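Local coordinates for cobalt-precorrin-5B C(1)-methyltransferase (PDB 1SR8), which probably methylates C-1 of cobalt-precorrin-5B with S-adenosyl-L-methionine to form cobalt-precorrin-6A, a step of the anaerobic route to adenosylcobalamin, at residues 218-223 and 232-237; 256-261 and 277-282; 141-146 and 154-159; 53-58 and 106-111. All coordinates share one frame; numbering follows the deposited sequence.

The four contacts illustrate how a helix is fitted to a strand, twice on each of two sheets. Interactions 1 and 2 share the parallel sheet, with centres about 11 Å apart; interactions 3 and 4 share the mixed sheet, where strands 155-159 and 105-111 are neighbours and the centres lie about 7 Å apart. Centres on different sheets are about 31 to 41 Å apart. Interactions 1 and 4 are buried, whereas 2 and 3 are only partly buried. Interaction 1 alone has a hydrogen bond across its segments, a weak indole bond; 2 rests on leucine-valine methyls, 3 on a phenylalanine rim, and 4 on alanines and one valine.

Interaction 1: 218-223 and 232-237; sequences KAWLYA and PFVFGV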
# COMPACT_ATOMS: atom_id res chain seq x y z
N LYS A 218 -3.98 5.08 -8.17
CA LYS A 218 -5.02 5.93 -8.77
C LYS A 218 -4.88 5.94 -10.28
O LYS A 218 -5.88 5.87 -10.99
CB LYS A 218 -4.94 7.35 -8.21
CG LYS A 218 -5.03 7.40 -6.68
CD LYS A 218 -5.13 8.82 -6.12
CE LYS A 218 -4.48 8.91 -4.73
NZ LYS A 218 -5.08 7.98 -3.71
N ALA A 219 -3.64 6.01 -10.75
CA ALA A 219 -3.33 6.01 -12.18
C ALA A 219 -3.77 4.69 -12.80
O ALA A 219 -4.34 4.65 -13.90
CB ALA A 219 -1.84 6.19 -12.40
N TRP A 220 -3.50 3.61 -12.08
CA TRP A 220 -3.84 2.26 -12.49
C TRP A 220 -5.35 2.14 -12.67
O TRP A 220 -5.82 1.54 -13.63
CB TRP A 220 -3.35 1.28 -11.42
CG TRP A 220 -3.56 -0.18 -11.71
CD1 TRP A 220 -2.72 -1.01 -12.39
CD2 TRP A 220 -4.66 -0.99 -11.28
NE1 TRP A 220 -3.21 -2.29 -12.39
CE2 TRP A 220 -4.40 -2.31 -11.72
CE3 TRP A 220 -5.83 -0.73 -10.55
CZ2 TRP A 220 -5.28 -3.37 -11.46
CZ3 TRP A 220 -6.70 -1.79 -10.29
CH2 TRP A 220 -6.42 -3.09 -10.74
N LEU A 221 -6.10 2.71 -11.73
CA LEU A 221 -7.56 2.68 -11.78
C LEU A 221 -8.03 3.48 -12.98
O LEU A 221 -8.99 3.11 -13.65
CB LEU A 221 -8.16 3.28 -10.50
CG LEU A 221 -8.06 2.41 -9.24
CD1 LEU A 221 -8.49 3.20 -8.01
CD2 LEU A 221 -8.94 1.20 -9.41
N TYR A 222 -7.35 4.59 -13.25
CA TYR A 222 -7.71 5.42 -14.38
C TYR A 222 -7.53 4.65 -15.68
O TYR A 222 -8.41 4.65 -16.52
CB TYR A 222 -6.85 6.67 -14.42
CG TYR A 222 -7.29 7.67 -15.46
CD1 TYR A 222 -8.38 8.52 -15.22
CD2 TYR A 222 -6.62 7.77 -16.68
CE1 TYR A 222 -8.78 9.46 -16.17
CE2 TYR A 222 -7.01 8.70 -17.63
CZ TYR A 222 -8.08 9.54 -17.38
OH TYR A 222 -8.44 10.49 -18.32
N ALA A 223 -6.38 4.01 -15.83
CA ALA A 223 -6.09 3.24 -17.03
C ALA A 223 -7.08 2.08 -17.21
O ALA A 223 -7.48 1.77 -18.32
CB ALA A 223 -4.65 2.70 -16.97
N PRO A 232 -3.00 -2.99 -17.26
CA PRO A 232 -2.50 -2.00 -16.31
C PRO A 232 -1.47 -2.51 -15.31
O PRO A 232 -1.68 -3.51 -14.62
CB PRO A 232 -3.78 -1.48 -15.65
CG PRO A 232 -4.63 -2.71 -15.59
CD PRO A 232 -4.39 -3.39 -16.94
N PHE A 233 -0.34 -1.80 -15.26
CA PHE A 233 0.78 -2.11 -14.39
C PHE A 233 1.23 -0.85 -13.66
O PHE A 233 1.10 0.25 -14.18
CB PHE A 233 1.96 -2.64 -15.20
CG PHE A 233 1.76 -4.04 -15.71
CD1 PHE A 233 1.92 -5.13 -14.86
CD2 PHE A 233 1.35 -4.27 -17.02
CE1 PHE A 233 1.68 -6.42 -15.30
CE2 PHE A 233 1.09 -5.56 -17.47
CZ PHE A 233 1.26 -6.63 -16.61
N VAL A 234 1.75 -1.03 -12.45
CA VAL A 234 2.25 0.09 -11.68
C VAL A 234 3.76 -0.01 -11.68
O VAL A 234 4.32 -0.98 -11.18
CB VAL A 234 1.75 0.07 -10.23
CG1 VAL A 234 2.41 1.20 -9.46
CG2 VAL A 234 0.25 0.22 -10.19
N PHE A 235 4.42 0.98 -12.26
CA PHE A 235 5.87 0.99 -12.30
C PHE A 235 6.43 2.19 -11.55
O PHE A 235 7.65 2.40 -11.52
CB PHE A 235 6.35 1.00 -13.76
CG PHE A 235 6.43 -0.37 -14.37
CD1 PHE A 235 7.61 -1.10 -14.31
CD2 PHE A 235 5.31 -0.95 -14.96
CE1 PHE A 235 7.67 -2.40 -14.82
CE2 PHE A 235 5.36 -2.24 -15.47
CZ PHE A 235 6.55 -2.97 -15.40
N GLY A 236 5.55 2.96 -10.92
CA GLY A 236 6.00 4.13 -10.18
C GLY A 236 6.85 5.06 -11.03
O GLY A 236 6.42 5.52 -12.10
N VAL A 237 8.06 5.35 -10.58
CA VAL A 237 8.94 6.24 -11.34
C VAL A 237 9.88 5.45 -12.24
O VAL A 237 10.67 6.04 -12.98
CB VAL A 237 9.77 7.12 -10.39
CG1 VAL A 237 8.83 7.91 -9.46
CG2 VAL A 237 10.74 6.26 -9.59
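Trp220 reaches Pro232 because its CG stands anti to the backbone N (chi1 -177°), which throws the indole off the side of helix 217-226 and lays it against strand 231-234. Pro232 then sits over one face of the ring, its CB 3.5 Å from Trp220 CD1 and its CG 3.5 Å from Trp220 NE1. The same proline also offers its carbonyl to the indole: Trp220 NE1 donates to Pro232 O at 3.0 Å, a weak bond because the N-H is bent to 137°. One residue thus packs on the pyrrole part of the indole and receives its only N-H. Farther along the strand, Val234 crosses the tryptophan at about a right angle and brings CG2 to 3.9 Å from Trp220 CD1, approaching the ring obliquely. One helical turn on, Ala223 CB adds a light contact with Pro232 CB at 4.5 Å. A leucine in place of Trp220 would probably leave the Pro232 carbonyl without this donor and uncover the proline ring and the Val234 methyl.

Helix and strand run almost antiparallel (171° between their axes), as expected in a beta-alpha-beta crossover, here made of strand 210-214, helix 217-226 and strand 231-234. Strand 210-214 is the partner of 231-234 in the parallel sheet, and its Thr214 touches both Trp220 and Val234 while its hydroxyl hydrogen-bonds to Phe233 O. The side chain of Phe233, which turns away from helix 217-226, packs instead on Lys201 and Ile204 of helix 195-204.

Interaction 2: 256-261 and 277-282; sequences GLLKIW and VRVVVI
The side chains of Leu258 and Val281 pass side by side, pointing opposite ways, the leucine reaching out from helix 255-262 while the valine reaches back from strand 278-281. The leucine is fully extended: CG lies anti to the carbonyl carbon (chi1 -72°) and CD1 is anti to CA (chi2 179°), which extends this methyl toward the strand and makes it the branch that touches. It lies alongside both branches of Val281, at 3.5 Å from Val281 CG2, a tight fit for two carbons, and at 4.0 Å from Val281 CG1. Two residues back along the strand, Val279 points toward the helix and sets its CG1 4.0 Å from the same Leu258 CD1. One leucine methyl is therefore shared by two valines of the strand, and no hydrogen bond crosses the contact. The contact is apolar helix-on-sheet packing, here with one leucine methyl set against valines two residues apart. The burial is uneven, for Leu258 is buried, whereas Val281 is largely exposed.

The strand is the outermost one of the parallel sheet within the chain, next to strand 248-253. Two consecutive helices, 255-262 and 265-273, connect these parallel strands, and the second adds to the apolar cluster: Ile268 touches both Leu258 and Val279, Ala272 touches the latter, and Ile251 of strand 248-253 touches both Leu258 and Val279. Val280 faces the other way and packs on Tyr222 of helix 217-226, so that helices flank the strand on both sides of the sheet.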
# COMPACT_ATOMS: atom_id res chain seq x y z
N GLY A 256 3.23 14.80 -10.35
CA GLY A 256 4.29 14.59 -9.38
C GLY A 256 5.34 13.57 -9.74
O GLY A 256 6.53 13.89 -9.77
N LEU A 257 4.92 12.34 -10.01
CA LEU A 257 5.85 11.26 -10.34
C LEU A 257 6.34 11.31 -11.78
O LEU A 257 7.45 10.87 -12.08
CB LEU A 257 5.20 9.91 -10.05
CG LEU A 257 5.02 9.60 -8.56
CD1 LEU A 257 4.05 8.45 -8.37
CD2 LEU A 257 6.36 9.26 -7.97
N LEU A 258 5.51 11.83 -12.68
CA LEU A 258 5.90 11.93 -14.08
C LEU A 258 7.07 12.89 -14.29
O LEU A 258 7.96 12.62 -15.10
CB LEU A 258 4.70 12.37 -14.94
CG LEU A 258 3.60 11.33 -15.14
CD1 LEU A 258 2.48 11.92 -15.97
CD2 LEU A 258 4.19 10.10 -15.82
N LYS A 259 7.08 14.01 -13.57
CA LYS A 259 8.18 14.95 -13.72
C LYS A 259 9.44 14.40 -13.04
O LYS A 259 10.56 14.74 -13.42
CB LYS A 259 7.82 16.32 -13.13
CG LYS A 259 7.43 16.30 -11.68
CD LYS A 259 7.25 17.70 -11.13
CE LYS A 259 6.89 17.66 -9.65
NZ LYS A 259 7.85 16.81 -8.88
N ILE A 260 9.25 13.53 -12.05
CA ILE A 260 10.38 12.92 -11.37
C ILE A 260 11.07 11.96 -12.35
O ILE A 260 12.29 11.89 -12.41
CB ILE A 260 9.94 12.12 -10.12
CG1 ILE A 260 9.35 13.07 -9.08
CG2 ILE A 260 11.12 11.37 -9.53
CD1 ILE A 260 8.87 12.39 -7.82
N TRP A 261 10.27 11.23 -13.11
CA TRP A 261 10.83 10.30 -14.09
C TRP A 261 11.40 11.08 -15.28
O TRP A 261 12.53 10.85 -15.71
CB TRP A 261 9.75 9.34 -14.59
CG TRP A 261 9.98 8.91 -16.00
CD1 TRP A 261 10.99 8.11 -16.45
CD2 TRP A 261 9.25 9.33 -17.15
NE1 TRP A 261 10.93 8.01 -17.82
CE2 TRP A 261 9.87 8.75 -18.28
CE3 TRP A 261 8.12 10.14 -17.35
CZ2 TRP A 261 9.42 8.96 -19.58
CZ3 TRP A 261 7.66 10.35 -18.65
CH2 TRP A 261 8.31 9.76 -19.75
N VAL A 277 5.74 7.13 -27.29
CA VAL A 277 4.70 6.62 -26.39
C VAL A 277 3.88 7.75 -25.79
O VAL A 277 4.41 8.72 -25.26
CB VAL A 277 5.32 5.78 -25.26
CG1 VAL A 277 4.22 5.22 -24.37
CG2 VAL A 277 6.14 4.65 -25.84
N ARG A 278 2.56 7.61 -25.86
CA ARG A 278 1.67 8.61 -25.33
C ARG A 278 1.76 8.66 -23.81
O ARG A 278 1.86 7.62 -23.16
CB ARG A 278 0.22 8.31 -25.73
CG ARG A 278 -0.77 9.35 -25.24
CD ARG A 278 -2.20 8.95 -25.53
NE ARG A 278 -3.14 9.98 -25.07
CZ ARG A 278 -4.46 9.85 -25.11
NH1 ARG A 278 -5.00 8.74 -25.59
NH2 ARG A 278 -5.24 10.83 -24.66
N VAL A 279 1.74 9.87 -23.25
CA VAL A 279 1.77 10.08 -21.81
C VAL A 279 0.51 10.82 -21.40
O VAL A 279 0.29 11.96 -21.80
CB VAL A 279 2.98 10.93 -21.36
CG1 VAL A 279 2.93 11.13 -19.86
CG2 VAL A 279 4.27 10.24 -21.75
N VAL A 280 -0.34 10.15 -20.62
CA VAL A 280 -1.59 10.73 -20.14
C VAL A 280 -1.38 11.25 -18.72
O VAL A 280 -1.21 10.47 -17.77
CB VAL A 280 -2.73 9.69 -20.11
CG1 VAL A 280 -4.00 10.34 -19.62
CG2 VAL A 280 -2.91 9.09 -21.49
N VAL A 281 -1.39 12.56 -18.56
CA VAL A 281 -1.21 13.16 -17.26
C VAL A 281 -2.59 13.45 -16.66
O VAL A 281 -3.38 14.20 -17.23
CB VAL A 281 -0.37 14.45 -17.35
CG1 VAL A 281 -0.06 14.98 -15.95
CG2 VAL A 281 0.92 14.18 -18.10
N ILE A 282 -2.87 12.82 -15.53
CA ILE A 282 -4.14 13.00 -14.84
C ILE A 282 -3.92 13.76 -13.54
O ILE A 282 -2.75 14.07 -13.22
CB ILE A 282 -4.80 11.64 -14.53
CG1 ILE A 282 -3.77 10.69 -13.93
CG2 ILE A 282 -5.39 11.04 -15.79
CD1 ILE A 282 -4.28 9.28 -13.68

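Interaction 3: 141-146 and 154-159; sequences ENFIKA and GGVRIS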
# COMPACT_ATOMS: atom_id res chain seq x y z
N GLU A 141 -13.84 0.48 8.89
CA GLU A 141 -14.41 -0.80 8.52
C GLU A 141 -14.04 -1.88 9.53
O GLU A 141 -14.89 -2.63 10.02
CB GLU A 141 -13.91 -1.19 7.13
CG GLU A 141 -14.57 -2.44 6.61
CD GLU A 141 -14.11 -2.83 5.23
OE1 GLU A 141 -14.76 -3.73 4.65
OE2 GLU A 141 -13.12 -2.26 4.73
N ASN A 142 -12.75 -1.96 9.85
CA ASN A 142 -12.27 -2.94 10.81
C ASN A 142 -12.79 -2.65 12.20
O ASN A 142 -13.03 -3.58 12.98
CB ASN A 142 -10.74 -2.94 10.80
CG ASN A 142 -10.17 -3.64 9.59
OD1 ASN A 142 -10.28 -4.87 9.47
ND2 ASN A 142 -9.58 -2.88 8.67
N PHE A 143 -12.96 -1.37 12.51
CA PHE A 143 -13.47 -0.95 13.82
C PHE A 143 -14.91 -1.46 13.98
O PHE A 143 -15.27 -1.99 15.04
CB PHE A 143 -13.45 0.58 13.93
CG PHE A 143 -14.15 1.12 15.16
CD1 PHE A 143 -13.59 0.96 16.42
CD2 PHE A 143 -15.39 1.74 15.05
CE1 PHE A 143 -14.26 1.41 17.57
CE2 PHE A 143 -16.07 2.19 16.19
CZ PHE A 143 -15.50 2.02 17.45
N ILE A 144 -15.71 -1.29 12.94
CA ILE A 144 -17.10 -1.74 12.96
C ILE A 144 -17.16 -3.25 13.14
O ILE A 144 -17.88 -3.75 14.00
CB ILE A 144 -17.85 -1.39 11.65
CG1 ILE A 144 -17.98 0.12 11.49
CG2 ILE A 144 -19.22 -2.04 11.65
CD1 ILE A 144 -18.48 0.53 10.11
N LYS A 145 -16.40 -3.98 12.31
CA LYS A 145 -16.38 -5.44 12.40
C LYS A 145 -15.98 -5.89 13.81
O LYS A 145 -16.66 -6.72 14.43
CB LYS A 145 -15.41 -6.05 11.38
CG LYS A 145 -15.38 -7.60 11.42
CD LYS A 145 -14.06 -8.23 10.93
CE LYS A 145 -13.97 -8.40 9.40
NZ LYS A 145 -12.68 -9.04 8.94
N ALA A 146 -14.88 -5.34 14.32
CA ALA A 146 -14.40 -5.70 15.65
C ALA A 146 -15.41 -5.32 16.73
O ALA A 146 -15.67 -6.12 17.64
CB ALA A 146 -13.05 -5.05 15.92
N GLY A 154 -17.13 1.00 23.03
CA GLY A 154 -16.28 2.16 23.24
C GLY A 154 -15.61 2.60 21.96
O GLY A 154 -16.17 2.48 20.87
N GLY A 155 -14.39 3.13 22.08
CA GLY A 155 -13.65 3.58 20.92
C GLY A 155 -12.18 3.26 21.07
O GLY A 155 -11.78 2.59 22.02
N VAL A 156 -11.35 3.70 20.12
CA VAL A 156 -9.92 3.45 20.22
C VAL A 156 -9.14 4.66 19.74
O VAL A 156 -9.57 5.37 18.83
CB VAL A 156 -9.44 2.22 19.39
CG1 VAL A 156 -10.33 1.01 19.66
CG2 VAL A 156 -9.43 2.55 17.93
N ARG A 157 -8.01 4.93 20.38
CA ARG A 157 -7.16 6.03 19.96
C ARG A 157 -5.91 5.36 19.40
O ARG A 157 -5.30 4.50 20.06
CB ARG A 157 -6.80 6.95 21.13
CG ARG A 157 -5.77 8.04 20.79
CD ARG A 157 -5.93 9.28 21.69
NE ARG A 157 -6.26 8.90 23.07
CZ ARG A 157 -5.49 8.12 23.83
NH1 ARG A 157 -4.34 7.64 23.35
NH2 ARG A 157 -5.90 7.78 25.04
N ILE A 158 -5.57 5.71 18.17
CA ILE A 158 -4.41 5.15 17.49
C ILE A 158 -3.27 6.17 17.55
O ILE A 158 -3.45 7.34 17.19
CB ILE A 158 -4.75 4.82 16.02
CG1 ILE A 158 -5.91 3.82 15.97
CG2 ILE A 158 -3.51 4.32 15.29
CD1 ILE A 158 -6.47 3.57 14.59
N SER A 159 -2.10 5.73 18.01
CA SER A 159 -0.94 6.62 18.13
C SER A 159 0.33 6.01 17.56
O SER A 159 0.44 4.80 17.41
CB SER A 159 -0.68 6.98 19.60
OG SER A 159 -1.79 7.64 20.18
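The ring of Phe143 meets Gly154 and Val156 through its rim, for segment 154-159 sets nothing squarely over either face. Gly154 O lies at the edge, in the plane of the ring, 3.5 Å from Phe143 CZ. Val156 CG1 is also at the edge, near the ring plane, while Gly155 CA approaches obliquely, 4.0 Å from Phe143 CE1. The setting is an alpha/beta layer, with helix 133-149 lying on the mixed sheet and the chain passing through a short loop into strand 155-159.

The direction of the ring follows from its first torsion: CG is anti to the backbone N (chi1 172°), which carries the phenyl group away from the helix and toward the start of the strand. A carbonyl oxygen facing the rim of a phenyl ring meets its slightly positive C-H edge, so the approach of Gly154 O is probably mildly favourable, although no hydrogen bond spans the contact. Two glycines at this end of the strand put bare main chain beside the ring, and Val156 is the first residue along the strand to present a side chain to it.

Other elements also touch the ring: Ile56 of helix 44-57, Ile116 of strand 115-118 and Phe152 of the intervening loop. Strand 155-159 itself is an inner one, bonded through its backbone to Cys111 and Glu109 on one neighbouring strand and to Phe117 on another. The sole apolar side-chain pair across the two segments is the loose approach of Phe143 CE1 to Val156 CG1, at 4.5 Å.

Interaction 4: 53-58 and 106-111; sequences VAAIAS and FEAEVC
Val110 leaves strand 105-111 with its CB pointing toward helix 44-57, and one branch beyond it makes the contact. With chi1 at -61°, CG1 lies anti to the carbonyl carbon, and this turns that methyl onto the helix backbone. There it stands 3.5 Å from Ala55 O and 4.0 Å from Ala55 CB, reaching also to Ile56, whose CG1 is 4.5 Å from Val110 CG1. The other methyl, CG2, takes the position between the backbone N and carbonyl carbon and has no part in the contact. Ala55 CB in turn touches the strand two residues earlier, at 3.7 Å from Ala108 O and 4.0 Å from Ala108 CB.

Ala55 O has a polar partner besides the methyl: Ser58 OG donates to it at 2.8 Å, from 40° out of the carbonyl plane. Ser58 OG also hydrogen-bonds Gly85 N, in the short link just ahead of strand 86-90.

Alanine facing alanine allows the axes to come within 7.4 Å, crossing at -41°. Ile56 also packs on Ala146 of helix 133-149, and Glu107 of the same strand as Val110 forms salt bridges with Arg88 and Arg120. The arrangement is that of a two-helix layer on a mixed beta sheet, an alpha/beta packing in which small residues bring helix and strand close together.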
# COMPACT_ATOMS: atom_id res chain seq x y z
N VAL A 53 -8.01 -3.24 15.88
CA VAL A 53 -8.70 -4.52 16.02
C VAL A 53 -8.14 -5.35 17.19
O VAL A 53 -8.90 -5.96 17.94
CB VAL A 53 -8.59 -5.34 14.72
CG1 VAL A 53 -9.16 -6.72 14.93
CG2 VAL A 53 -9.35 -4.62 13.61
N ALA A 54 -6.82 -5.35 17.34
CA ALA A 54 -6.18 -6.11 18.42
C ALA A 54 -6.52 -5.54 19.80
O ALA A 54 -6.71 -6.29 20.76
CB ALA A 54 -4.67 -6.14 18.22
N ALA A 55 -6.61 -4.23 19.91
CA ALA A 55 -6.93 -3.61 21.18
C ALA A 55 -8.33 -4.03 21.66
O ALA A 55 -8.52 -4.34 22.84
CB ALA A 55 -6.84 -2.09 21.06
N ILE A 56 -9.30 -4.04 20.74
CA ILE A 56 -10.68 -4.42 21.07
C ILE A 56 -10.79 -5.91 21.39
O ILE A 56 -11.41 -6.30 22.37
CB ILE A 56 -11.65 -4.12 19.88
CG1 ILE A 56 -11.80 -2.61 19.69
CG2 ILE A 56 -13.02 -4.76 20.14
CD1 ILE A 56 -12.69 -2.23 18.53
N ALA A 57 -10.18 -6.73 20.56
CA ALA A 57 -10.19 -8.17 20.75
C ALA A 57 -9.49 -8.58 22.05
O ALA A 57 -9.94 -9.51 22.73
CB ALA A 57 -9.50 -8.83 19.57
N SER A 58 -8.41 -7.90 22.40
CA SER A 58 -7.64 -8.23 23.61
C SER A 58 -8.41 -8.02 24.91
O SER A 58 -7.98 -8.47 25.97
CB SER A 58 -6.34 -7.43 23.66
OG SER A 58 -6.59 -6.08 23.96
N PHE A 106 2.91 1.22 15.93
CA PHE A 106 1.57 1.79 16.02
C PHE A 106 0.95 1.29 17.31
O PHE A 106 0.98 0.10 17.60
CB PHE A 106 0.69 1.34 14.84
CG PHE A 106 0.76 2.25 13.65
CD1 PHE A 106 -0.25 3.16 13.40
CD2 PHE A 106 1.86 2.21 12.80
CE1 PHE A 106 -0.17 4.02 12.31
CE2 PHE A 106 1.94 3.07 11.71
CZ PHE A 106 0.93 3.98 11.47
N GLU A 107 0.41 2.21 18.11
CA GLU A 107 -0.23 1.82 19.35
C GLU A 107 -1.71 2.18 19.29
O GLU A 107 -2.09 3.22 18.76
CB GLU A 107 0.40 2.53 20.55
CG GLU A 107 1.89 2.34 20.71
CD GLU A 107 2.38 2.81 22.06
OE1 GLU A 107 1.88 3.85 22.55
OE2 GLU A 107 3.26 2.14 22.65
N ALA A 108 -2.53 1.29 19.84
CA ALA A 108 -3.98 1.48 19.88
C ALA A 108 -4.46 1.24 21.30
O ALA A 108 -4.09 0.25 21.94
CB ALA A 108 -4.67 0.52 18.92
N GLU A 109 -5.30 2.14 21.79
CA GLU A 109 -5.82 2.03 23.14
C GLU A 109 -7.33 2.20 23.13
O GLU A 109 -7.84 3.16 22.55
CB GLU A 109 -5.19 3.12 24.01
CG GLU A 109 -5.61 3.10 25.46
CD GLU A 109 -4.56 2.47 26.36
OE1 GLU A 109 -4.89 1.50 27.08
OE2 GLU A 109 -3.41 2.96 26.34
N VAL A 110 -8.05 1.27 23.76
CA VAL A 110 -9.51 1.36 23.83
C VAL A 110 -9.85 2.48 24.80
O VAL A 110 -9.19 2.63 25.83
CB VAL A 110 -10.18 0.05 24.37
CG1 VAL A 110 -9.87 -1.12 23.45
CG2 VAL A 110 -9.73 -0.24 25.79
N CYS A 111 -10.85 3.28 24.48
CA CYS A 111 -11.24 4.37 25.36
C CYS A 111 -12.75 4.37 25.57
O CYS A 111 -13.47 3.60 24.93
CB CYS A 111 -10.73 5.72 24.81
SG CYS A 111 -11.26 6.25 23.18